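Local coordinates for 16S rRNA (guanine(1405)-N(7))-methyltransferase (Klebsiella pneumoniae, PDB 6PI9), which probably methylates N7 of guanine 1405 in 16S rRNA using S-adenosyl-L-methionine, and so confers resistance to various aminoglycosides, at residues A115-L120 with E176-L182; A202-R208 with L256-T260; V147-N151 with R162-C166; L209-T215 with D251-V257. All coordinates share one frame; numbering follows the deposited sequence.

All four contacts reach one mixed sheet, whose strand order matches the class I, Rossmann-like methyltransferase fold. Contact 1 pairs two parallel strands in the middle of it, and the side chain of D119 lies about 4 Å from the bound S-adenosylhomocysteine. Contact 3 lies toward one margin, its centre about 15 Å from that of contact 1, and C166 touches the same ligand. Contacts 2 and 4 share L256 and V257 on strand 252-259, with centres about 14 Å apart. Contact 4 joins contact 1 through strands 179-183 and 208-214, where A180 O and V210 N stand 2.8 Å apart. The E252 side chain of contact 4 is about 5 Å from the ligand.

Contact 1 (A115-L120 with E176-L182); sequences ARVLDL and EADAALL
L118 and A177 meet where this contact is tightest: A177 CB lies 3.4 Å from L118 CG, closer than ordinary van der Waals distance, and the small alanine lets the branched leucine end sit directly against it. Farther along, the two segments run as neighbouring parallel strands. Alternate amides cross to the partner strand, L118 N to A179 O at 3.0 Å and L181 N to L118 O at 2.9 Å, and L120 N continues the pattern to L181 O. The side chains are buried on both faces. V117 CG1 packs 3.7 Å from L181 CG on the face that also carries D119, while L118 stands beside A180 and L120 beside L182 on the other, where L200 of helix 196-203 covers the two leucines.

The start of the contact is looser and more polar. R116 O is gripped by two donors, D178 N at 2.8 Å and A179 N at a longer 3.3 Å. In return D178 OD2 takes the R116 amide through its anti lone pair, 3.0 Å away and nearly straight (173°). A carboxylate suits this spot because it accepts from a backbone amide just before regular pairing begins. The R116 side chain turns about its CB-CG bond (chi2 64°), and a water links its NE to E176 O, while NH1 bonds N136.

Leucine, valine and small alanines thus supply the apolar packing, and toward solvent D178 and a water bond the backbone and R116. Bonded through OD2 to N125 of helix 125-131, D119 is held on a central strand close to the ligand, as expected of the cofactor side of this fold.

Contact 2 (A202-R208 with L256-T260); sequences ASLRAPR and LVERT
The seam between the last strand, 252-259, and the loop leading from helix 196-203 into strand 208-214 is antiparallel here, with R208 and E258 forming a non-hydrogen-bonded pair. Their side chains run side by side on one face of the sheet, joined by a salt bridge. The guanidinium and carboxylate planes are 65° apart, and E258 OE2 alone faces the guanidinium, with R208 NH1 and NH2 both at 2.8 Å. R244 of strand 241-248 forms a second salt bridge to the same OE2.

One step along, R259 N bonds P207 O at 3.0 Å, and a water bridges P207 O to R259 O. Proline has no amide hydrogen to give, but its carbonyl is used.

The R259 chain, bent at chi3 (-75°), brings its guanidinium among loop carbonyls. NE reaches A206 O and NH1 reaches A202 O, both weakly, at 3.3 and 3.4 Å, while L204 O lies over one face. Its stronger partner is L201 O. R259 was modelled in two conformations, and these weak bonds are doubtful beyond the one described.

In this conformer R259 may help hold the loop near the helix end. More firmly, two arginines share one oxygen of E258, which probably favours its ionised form.

Contact 3 (V147-N151 with R162-C166); sequences VRLVN and RARAC
A163 and N151 meet through a pair of hydrogen bonds that make the asparagine side chain behave like a neighbouring strand. N151 OD1 accepts from A163 N at 2.8 Å, and N151 ND2 donates to A163 O, also at 2.8 Å. Both bonds are fairly straight, with angles at the hydrogen near 160°, although each donor is tilted from the plane of the carbonyl it serves. The ND2 partner lies close to the amide plane of N151. With CG beside the backbone N (chi1 -77°), the amide swings off the helix so that both ends arrive at the strand together. Asparagine suits the place because its short side chain carries one donor and one acceptor, matching the N-H and C=O of A163. R162 CA lies only 3.2 Å from OD1.

A163 itself has a small side chain pointing at the helix, which lets the two elements come close. Its CB packs 3.7 Å from V150 CG1 and more loosely against V147.

V147, one turn before N151, straddles the strand backbone with its two methyl groups. CG1 sits 3.6 Å from A163 O, and CG2 sits 3.7 Å from R164 O. A beta-branched residue thereby reaches successive carbonyls.

On its other side, the strand pairs through the backbones of R162 and R164 with strand 137-141, and the R164 side chain makes salt bridges to E171 and E175. N151 therefore occupies peptide groups on the outer edge of a strand that is outermost within this chain. C166, just after the strand, touches S-adenosylhomocysteine. The helical segment 147-151 runs nearly antiparallel to strand 162-165, and its helix 144-157 is the connection of a beta-alpha-beta unit of the Rossmann-like fold.

Contact 4 (L209-T215 with D251-V257); sequences LVVTFPT and DELVYLV
V211 and Y255 form one of three hydrogen-bonded pairs in this antiparallel strand pairing, with V211 N to Y255 O at 3.0 Å and Y255 N to V211 O at 2.8 Å. L209 with V257 and F213 with L253 are joined likewise by two bonds each. At the far end T215 N donates to D251 O almost straight (176°), though from above the plane of that carbonyl.

The polar side-chain bond lies on the face that carries V210, T212 and V254. T212 OG1 donates to E252 OE2 at 2.6 Å, reaching its anti lone pair. The T212 hydroxyl stands between the backbone N and carbonyl carbon (chi1 78°), which leaves CG2 to lie alongside V254 CG2 at 3.9 Å. Threonine serves both needs at once, with a hydroxyl for the carboxylate and a methyl for the valine. The same hydroxyl also bonds K184 N.

Apolar packing fills the rest. V210 CG1 touches V254 CG1 at 3.9 Å, and helix 100-111 covers this side through V107 and L111. On the opposite face F213 CE2 lies 3.8 Å from Y255 CE2, the side chains slanting across each other, while F213 CD2 lies beside L253 CD2. F233 of helix 225-236 meets both rings, making edge-to-face contact with F213. Flat rings can pack between the sheet and helix 225-236.

Beta-branched residues thus line much of one face, and aromatics with leucine and valine the other. The one buried carboxylate, E252, has partners for both oxygens: OE2 goes to T212 and OE1 to R96 in a salt bridge. Since R96 binds S-adenosylhomocysteine, the threonine and glutamate form a second shell consistent with orienting that arginine.

Contact 1 (A115-L120 with E176-L182)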
# COMPACT_ATOMS: atom_id res chain seq x y z
N ALA A 115 -0.42 21.55 -23.83
CA ALA A 115 -1.50 21.82 -22.89
C ALA A 115 -0.95 22.38 -21.58
O ALA A 115 0.17 22.07 -21.18
CB ALA A 115 -2.28 20.56 -22.60
N ARG A 116 -1.75 23.21 -20.91
CA ARG A 116 -1.54 23.54 -19.51
C ARG A 116 -2.21 22.46 -18.69
O ARG A 116 -3.44 22.28 -18.80
CB ARG A 116 -2.14 24.88 -19.12
CG ARG A 116 -2.00 25.20 -17.61
CD ARG A 116 -0.53 25.34 -17.18
NE ARG A 116 -0.44 25.95 -15.83
CZ ARG A 116 0.68 26.05 -15.12
NH1 ARG A 116 1.82 25.59 -15.61
NH2 ARG A 116 0.65 26.62 -13.91
N VAL A 117 -1.44 21.73 -17.89
CA VAL A 117 -1.92 20.50 -17.25
C VAL A 117 -1.78 20.64 -15.74
O VAL A 117 -0.69 20.92 -15.25
CB VAL A 117 -1.13 19.27 -17.73
CG1 VAL A 117 -1.58 18.03 -17.02
CG2 VAL A 117 -1.29 19.05 -19.25
N LEU A 118 -2.86 20.41 -15.00
CA LEU A 118 -2.77 20.31 -13.54
C LEU A 118 -2.58 18.83 -13.19
O LEU A 118 -3.31 18.01 -13.69
CB LEU A 118 -4.07 20.77 -12.90
CG LEU A 118 -4.58 22.15 -13.24
CD1 LEU A 118 -5.78 22.43 -12.33
CD2 LEU A 118 -3.49 23.17 -13.07
N ASP A 119 -1.62 18.50 -12.33
CA ASP A 119 -1.40 17.09 -11.95
C ASP A 119 -1.72 17.02 -10.46
O ASP A 119 -0.92 17.47 -9.64
CB ASP A 119 0.03 16.68 -12.26
CG ASP A 119 0.27 15.20 -12.15
OD1 ASP A 119 -0.57 14.47 -11.55
OD2 ASP A 119 1.34 14.78 -12.70
N LEU A 120 -2.90 16.48 -10.09
CA LEU A 120 -3.41 16.61 -8.72
C LEU A 120 -2.95 15.41 -7.94
O LEU A 120 -3.10 14.28 -8.41
CB LEU A 120 -4.94 16.65 -8.68
CG LEU A 120 -5.68 17.97 -8.82
CD1 LEU A 120 -5.40 18.49 -10.17
CD2 LEU A 120 -7.17 17.73 -8.67
N GLU A 176 -6.75 27.66 -13.67
CA GLU A 176 -7.25 27.38 -15.01
C GLU A 176 -6.30 26.43 -15.72
O GLU A 176 -5.09 26.65 -15.71
CB GLU A 176 -7.31 28.65 -15.85
CG GLU A 176 -8.19 29.67 -15.29
CD GLU A 176 -9.14 30.25 -16.31
OE1 GLU A 176 -10.32 30.37 -15.96
OE2 GLU A 176 -8.70 30.63 -17.44
N ALA A 177 -6.85 25.44 -16.41
CA ALA A 177 -5.98 24.58 -17.19
C ALA A 177 -6.74 23.96 -18.35
O ALA A 177 -7.97 24.00 -18.42
CB ALA A 177 -5.34 23.51 -16.31
N ASP A 178 -5.98 23.41 -19.29
CA ASP A 178 -6.57 22.67 -20.39
C ASP A 178 -7.00 21.28 -19.96
O ASP A 178 -7.99 20.74 -20.47
CB ASP A 178 -5.57 22.62 -21.53
CG ASP A 178 -5.31 24.00 -22.10
OD1 ASP A 178 -6.32 24.64 -22.47
OD2 ASP A 178 -4.15 24.49 -22.11
N ALA A 179 -6.28 20.69 -19.02
CA ALA A 179 -6.60 19.34 -18.59
C ALA A 179 -6.15 19.19 -17.16
O ALA A 179 -5.20 19.85 -16.75
CB ALA A 179 -5.89 18.30 -19.49
N ALA A 180 -6.83 18.29 -16.39
CA ALA A 180 -6.35 17.93 -15.07
C ALA A 180 -6.28 16.42 -14.95
O ALA A 180 -7.11 15.70 -15.52
CB ALA A 180 -7.25 18.43 -13.93
N LEU A 181 -5.23 15.97 -14.26
CA LEU A 181 -4.95 14.56 -14.07
C LEU A 181 -5.31 14.26 -12.64
O LEU A 181 -4.91 15.01 -11.74
CB LEU A 181 -3.47 14.25 -14.32
CG LEU A 181 -2.87 14.86 -15.59
CD1 LEU A 181 -1.39 14.49 -15.73
CD2 LEU A 181 -3.63 14.37 -16.87
N LEU A 182 -6.12 13.21 -12.43
CA LEU A 182 -6.49 12.70 -11.11
C LEU A 182 -6.14 11.23 -11.14
O LEU A 182 -7.03 10.36 -11.31
CB LEU A 182 -7.98 12.91 -10.83
CG LEU A 182 -8.35 14.41 -10.70
CD1 LEU A 182 -8.64 14.96 -12.10
CD2 LEU A 182 -9.64 14.55 -9.84
O HOH W 1 -2.76 27.01 -14.54

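Contact 2 (A202-R208 with L256-T260)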
# COMPACT_ATOMS: atom_id res chain seq x y z
N ALA A 202 -16.58 18.02 -9.82
CA ALA A 202 -17.55 19.01 -10.28
C ALA A 202 -17.02 20.44 -10.27
O ALA A 202 -17.62 21.32 -10.91
CB ALA A 202 -18.82 18.95 -9.42
N SER A 203 -15.93 20.71 -9.56
CA SER A 203 -15.47 22.09 -9.36
C SER A 203 -14.17 22.44 -10.08
O SER A 203 -13.85 23.65 -10.18
CB SER A 203 -15.27 22.37 -7.86
OG SER A 203 -16.49 22.28 -7.14
N LEU A 204 -13.40 21.45 -10.56
CA LEU A 204 -12.17 21.75 -11.28
C LEU A 204 -12.44 22.61 -12.52
O LEU A 204 -13.43 22.41 -13.23
CB LEU A 204 -11.48 20.44 -11.67
CG LEU A 204 -10.78 19.77 -10.49
CD1 LEU A 204 -10.33 18.36 -10.88
CD2 LEU A 204 -9.61 20.62 -9.93
N ARG A 205 -11.56 23.57 -12.76
CA ARG A 205 -11.77 24.50 -13.87
C ARG A 205 -10.96 24.06 -15.09
O ARG A 205 -10.21 24.85 -15.65
CB ARG A 205 -11.39 25.92 -13.45
CG ARG A 205 -12.27 26.50 -12.35
CD ARG A 205 -11.60 27.75 -11.77
NE ARG A 205 -12.47 28.46 -10.83
CZ ARG A 205 -12.09 29.50 -10.09
NH1 ARG A 205 -10.84 29.96 -10.17
NH2 ARG A 205 -12.95 30.10 -9.27
N ALA A 206 -11.07 22.79 -15.47
CA ALA A 206 -10.41 22.27 -16.67
C ALA A 206 -11.46 21.49 -17.46
O ALA A 206 -12.24 20.71 -16.87
CB ALA A 206 -9.21 21.37 -16.35
N PRO A 207 -11.51 21.66 -18.78
CA PRO A 207 -12.55 20.97 -19.56
C PRO A 207 -12.28 19.49 -19.79
O PRO A 207 -13.22 18.78 -20.19
CB PRO A 207 -12.54 21.73 -20.89
CG PRO A 207 -11.16 22.24 -21.01
CD PRO A 207 -10.73 22.60 -19.61
N ARG A 208 -11.05 19.01 -19.60
CA ARG A 208 -10.75 17.60 -19.83
C ARG A 208 -10.08 17.08 -18.59
O ARG A 208 -9.24 17.77 -18.02
CB ARG A 208 -9.84 17.39 -21.05
CG ARG A 208 -10.61 17.52 -22.38
CD ARG A 208 -9.73 17.85 -23.55
NE ARG A 208 -10.23 17.35 -24.85
CZ ARG A 208 -11.41 17.66 -25.39
NH1 ARG A 208 -12.28 18.44 -24.73
NH2 ARG A 208 -11.74 17.18 -26.59
N LEU A 256 -10.92 8.95 -19.84
CA LEU A 256 -10.81 10.28 -20.41
C LEU A 256 -12.18 10.93 -20.30
O LEU A 256 -13.16 10.41 -20.83
CB LEU A 256 -10.36 10.19 -21.88
CG LEU A 256 -9.09 9.36 -22.16
CD1 LEU A 256 -8.71 9.39 -23.67
CD2 LEU A 256 -7.93 9.83 -21.28
N VAL A 257 -12.25 12.07 -19.64
CA VAL A 257 -13.50 12.64 -19.17
C VAL A 257 -13.62 14.05 -19.71
O VAL A 257 -12.67 14.83 -19.61
CB VAL A 257 -13.55 12.64 -17.64
CG1 VAL A 257 -14.81 13.31 -17.13
CG2 VAL A 257 -13.40 11.20 -17.13
N GLU A 258 -14.79 14.39 -20.21
CA GLU A 258 -15.01 15.66 -20.88
C GLU A 258 -16.14 16.42 -20.20
O GLU A 258 -17.11 15.83 -19.72
CB GLU A 258 -15.33 15.44 -22.34
CG GLU A 258 -14.69 16.41 -23.24
CD GLU A 258 -14.98 16.08 -24.68
OE1 GLU A 258 -15.97 15.33 -24.94
OE2 GLU A 258 -14.24 16.58 -25.54
N ARG A 259 -15.98 17.72 -20.10
CA ARG A 259 -17.01 18.53 -19.47
C ARG A 259 -18.11 18.77 -20.48
O ARG A 259 -17.86 19.28 -21.57
CB ARG A 259 -16.42 19.83 -18.94
CG ARG A 259 -17.23 20.41 -17.78
CD ARG A 259 -16.40 21.33 -16.88
NE ARG A 259 -15.47 20.62 -15.99
CZ ARG A 259 -15.70 20.37 -14.70
NH1 ARG A 259 -16.84 20.76 -14.12
NH2 ARG A 259 -14.80 19.75 -13.97
N THR A 260 -19.32 18.34 -20.14
CA THR A 260 -20.50 18.57 -20.97
C THR A 260 -21.28 19.78 -20.42
O THR A 260 -21.26 20.08 -19.21
CB THR A 260 -21.41 17.33 -21.01
OG1 THR A 260 -20.61 16.19 -21.31
CG2 THR A 260 -22.46 17.48 -22.09
OXT THR A 260 -21.92 20.49 -21.18
O HOH W 2 -15.10 19.17 -22.13

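Contact 3 (V147-N151 with R162-C166)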
# COMPACT_ATOMS: atom_id res chain seq x y z
N VAL A 147 7.06 17.57 -4.10
CA VAL A 147 7.01 18.93 -4.62
C VAL A 147 8.42 19.43 -4.87
O VAL A 147 8.72 20.03 -5.91
CB VAL A 147 6.25 19.83 -3.63
CG1 VAL A 147 6.43 21.30 -4.01
CG2 VAL A 147 4.81 19.47 -3.62
N ARG A 148 9.32 19.22 -3.91
CA ARG A 148 10.66 19.79 -4.04
C ARG A 148 11.41 19.19 -5.22
O ARG A 148 12.09 19.91 -5.96
CB ARG A 148 11.46 19.56 -2.77
CG ARG A 148 11.23 20.61 -1.71
CD ARG A 148 11.40 20.04 -0.31
NE ARG A 148 10.79 20.93 0.66
CZ ARG A 148 10.34 20.54 1.85
NH1 ARG A 148 10.42 19.24 2.19
NH2 ARG A 148 9.81 21.43 2.69
N LEU A 149 11.32 17.86 -5.37
CA LEU A 149 12.02 17.18 -6.46
C LEU A 149 11.51 17.64 -7.81
O LEU A 149 12.29 17.84 -8.75
CB LEU A 149 11.84 15.67 -6.32
CG LEU A 149 12.67 15.00 -5.23
CD1 LEU A 149 12.37 13.50 -5.18
CD2 LEU A 149 14.14 15.27 -5.44
N VAL A 150 10.19 17.80 -7.93
CA VAL A 150 9.61 18.26 -9.18
C VAL A 150 10.13 19.63 -9.56
O VAL A 150 10.57 19.85 -10.68
CB VAL A 150 8.08 18.25 -9.07
CG1 VAL A 150 7.49 19.00 -10.24
CG2 VAL A 150 7.63 16.79 -9.04
N ASN A 151 10.09 20.59 -8.62
CA ASN A 151 10.55 21.95 -8.93
C ASN A 151 12.03 21.98 -9.29
O ASN A 151 12.44 22.70 -10.21
CB ASN A 151 10.27 22.88 -7.74
CG ASN A 151 8.83 23.27 -7.64
OD1 ASN A 151 8.20 23.48 -8.67
ND2 ASN A 151 8.27 23.35 -6.42
N ARG A 162 6.01 23.11 -12.66
CA ARG A 162 6.29 23.47 -11.27
C ARG A 162 5.37 22.62 -10.40
O ARG A 162 4.41 22.05 -10.89
CB ARG A 162 6.02 24.95 -10.98
CG ARG A 162 6.98 25.96 -11.64
CD ARG A 162 8.42 25.82 -11.20
NE ARG A 162 9.29 26.85 -11.80
CZ ARG A 162 9.87 26.74 -13.00
NH1 ARG A 162 9.70 25.65 -13.74
NH2 ARG A 162 10.66 27.72 -13.46
N ALA A 163 5.63 22.59 -9.10
CA ALA A 163 4.72 21.94 -8.16
C ALA A 163 4.58 22.79 -6.91
O ALA A 163 5.44 23.61 -6.59
CB ALA A 163 5.18 20.54 -7.77
N ARG A 164 3.47 22.58 -6.19
CA ARG A 164 3.26 23.33 -4.96
C ARG A 164 2.50 22.47 -3.97
O ARG A 164 1.84 21.49 -4.32
CB ARG A 164 2.46 24.61 -5.23
CG ARG A 164 1.09 24.23 -5.83
CD ARG A 164 0.12 25.24 -5.39
NE ARG A 164 -1.25 25.15 -5.90
CZ ARG A 164 -2.31 24.86 -5.17
NH1 ARG A 164 -2.20 24.57 -3.85
NH2 ARG A 164 -3.50 24.90 -5.74
N ALA A 165 2.61 22.85 -2.70
CA ALA A 165 1.83 22.17 -1.66
C ALA A 165 0.32 22.28 -1.89
O ALA A 165 -0.21 23.38 -2.10
CB ALA A 165 2.17 22.82 -0.33
N CYS A 166 -0.41 21.19 -1.66
CA CYS A 166 -1.87 21.30 -1.75
C CYS A 166 -2.51 20.15 -1.00
O CYS A 166 -2.21 19.00 -1.34
CB CYS A 166 -2.30 21.17 -3.23
SG CYS A 166 -4.09 21.11 -3.41

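Contact 4 (L209-T215 with D251-V257)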
# COMPACT_ATOMS: atom_id res chain seq x y z
N LEU A 209 -10.44 15.86 -18.16
CA LEU A 209 -9.89 15.24 -16.97
C LEU A 209 -9.41 13.85 -17.35
O LEU A 209 -10.04 13.17 -18.16
CB LEU A 209 -10.93 15.09 -15.85
CG LEU A 209 -11.72 16.35 -15.53
CD1 LEU A 209 -12.69 16.01 -14.43
CD2 LEU A 209 -10.82 17.53 -15.06
N VAL A 210 -8.29 13.43 -16.77
CA VAL A 210 -7.81 12.05 -16.88
C VAL A 210 -7.90 11.47 -15.50
O VAL A 210 -7.23 11.95 -14.58
CB VAL A 210 -6.36 11.98 -17.39
CG1 VAL A 210 -5.89 10.50 -17.45
CG2 VAL A 210 -6.28 12.65 -18.76
N VAL A 211 -8.75 10.45 -15.31
CA VAL A 211 -9.01 9.89 -13.98
C VAL A 211 -8.61 8.44 -14.01
O VAL A 211 -9.02 7.72 -14.94
CB VAL A 211 -10.50 10.01 -13.60
CG1 VAL A 211 -10.80 9.32 -12.22
CG2 VAL A 211 -10.98 11.50 -13.65
N THR A 212 -7.75 8.00 -13.10
CA THR A 212 -7.31 6.61 -13.18
C THR A 212 -7.42 5.89 -11.85
O THR A 212 -7.41 6.48 -10.77
CB THR A 212 -5.87 6.46 -13.67
OG1 THR A 212 -4.99 6.76 -12.58
CG2 THR A 212 -5.62 7.38 -14.86
N PHE A 213 -7.44 4.55 -11.96
CA PHE A 213 -7.56 3.72 -10.75
C PHE A 213 -6.57 2.56 -10.85
O PHE A 213 -6.33 2.05 -11.94
CB PHE A 213 -8.98 3.10 -10.64
CG PHE A 213 -10.07 4.13 -10.53
CD1 PHE A 213 -10.48 4.57 -9.27
CD2 PHE A 213 -10.67 4.66 -11.68
CE1 PHE A 213 -11.50 5.55 -9.17
CE2 PHE A 213 -11.68 5.66 -11.59
CZ PHE A 213 -12.11 6.10 -10.32
N PRO A 214 -6.01 2.13 -9.74
CA PRO A 214 -5.16 0.95 -9.79
C PRO A 214 -6.01 -0.30 -9.93
O PRO A 214 -7.07 -0.43 -9.31
CB PRO A 214 -4.42 0.97 -8.45
CG PRO A 214 -5.42 1.72 -7.50
CD PRO A 214 -6.20 2.68 -8.38
N THR A 215 -5.59 -1.21 -10.77
CA THR A 215 -6.21 -2.52 -10.84
C THR A 215 -5.23 -3.43 -10.11
O THR A 215 -4.20 -3.80 -10.66
CB THR A 215 -6.47 -2.98 -12.27
OG1 THR A 215 -5.24 -3.49 -12.81
CG2 THR A 215 -7.00 -1.84 -13.14
N ASP A 251 -1.91 -2.18 -15.43
CA ASP A 251 -2.66 -2.25 -14.17
C ASP A 251 -3.14 -0.88 -13.71
O ASP A 251 -3.23 -0.63 -12.50
CB ASP A 251 -1.84 -2.93 -13.05
CG ASP A 251 -1.72 -4.48 -13.24
OD1 ASP A 251 -0.57 -4.95 -13.21
OD2 ASP A 251 -2.76 -5.21 -13.38
N GLU A 252 -3.43 0.01 -14.67
CA GLU A 252 -4.08 1.29 -14.38
C GLU A 252 -5.31 1.39 -15.26
O GLU A 252 -5.19 1.35 -16.48
CB GLU A 252 -3.09 2.46 -14.66
CG GLU A 252 -3.66 3.82 -14.26
CD GLU A 252 -2.58 4.90 -14.24
OE1 GLU A 252 -1.56 4.72 -14.92
OE2 GLU A 252 -2.73 5.90 -13.53
N LEU A 253 -6.49 1.51 -14.65
CA LEU A 253 -7.73 1.78 -15.39
C LEU A 253 -7.84 3.28 -15.64
O LEU A 253 -7.88 4.05 -14.67
CB LEU A 253 -8.94 1.30 -14.59
CG LEU A 253 -10.35 1.74 -15.06
CD1 LEU A 253 -10.70 1.19 -16.45
CD2 LEU A 253 -11.34 1.29 -13.97
N VAL A 254 -7.92 3.68 -16.91
CA VAL A 254 -7.82 5.10 -17.30
C VAL A 254 -9.14 5.53 -17.93
O VAL A 254 -9.64 4.85 -18.81
CB VAL A 254 -6.67 5.33 -18.31
CG1 VAL A 254 -6.57 6.87 -18.66
CG2 VAL A 254 -5.34 4.78 -17.79
N TYR A 255 -9.67 6.66 -17.48
CA TYR A 255 -10.86 7.31 -18.04
C TYR A 255 -10.49 8.67 -18.61
O TYR A 255 -9.85 9.47 -17.93
CB TYR A 255 -11.90 7.59 -16.95
CG TYR A 255 -12.65 6.36 -16.49
CD1 TYR A 255 -13.81 5.96 -17.12
CD2 TYR A 255 -12.18 5.62 -15.41
CE1 TYR A 255 -14.50 4.81 -16.66
CE2 TYR A 255 -12.87 4.49 -14.98
CZ TYR A 255 -13.99 4.10 -15.59
OH TYR A 255 -14.67 2.98 -15.13
N LEU A 256 -10.92 8.95 -19.84
CA LEU A 256 -10.81 10.28 -20.41
C LEU A 256 -12.18 10.93 -20.30
O LEU A 256 -13.16 10.41 -20.83
CB LEU A 256 -10.36 10.19 -21.88
CG LEU A 256 -9.09 9.36 -22.16
CD1 LEU A 256 -8.71 9.39 -23.67
CD2 LEU A 256 -7.93 9.83 -21.28
N VAL A 257 -12.25 12.07 -19.64
CA VAL A 257 -13.50 12.64 -19.17
C VAL A 257 -13.62 14.05 -19.71
O VAL A 257 -12.67 14.83 -19.61
CB VAL A 257 -13.55 12.64 -17.64
CG1 VAL A 257 -14.81 13.31 -17.13
CG2 VAL A 257 -13.40 11.20 -17.13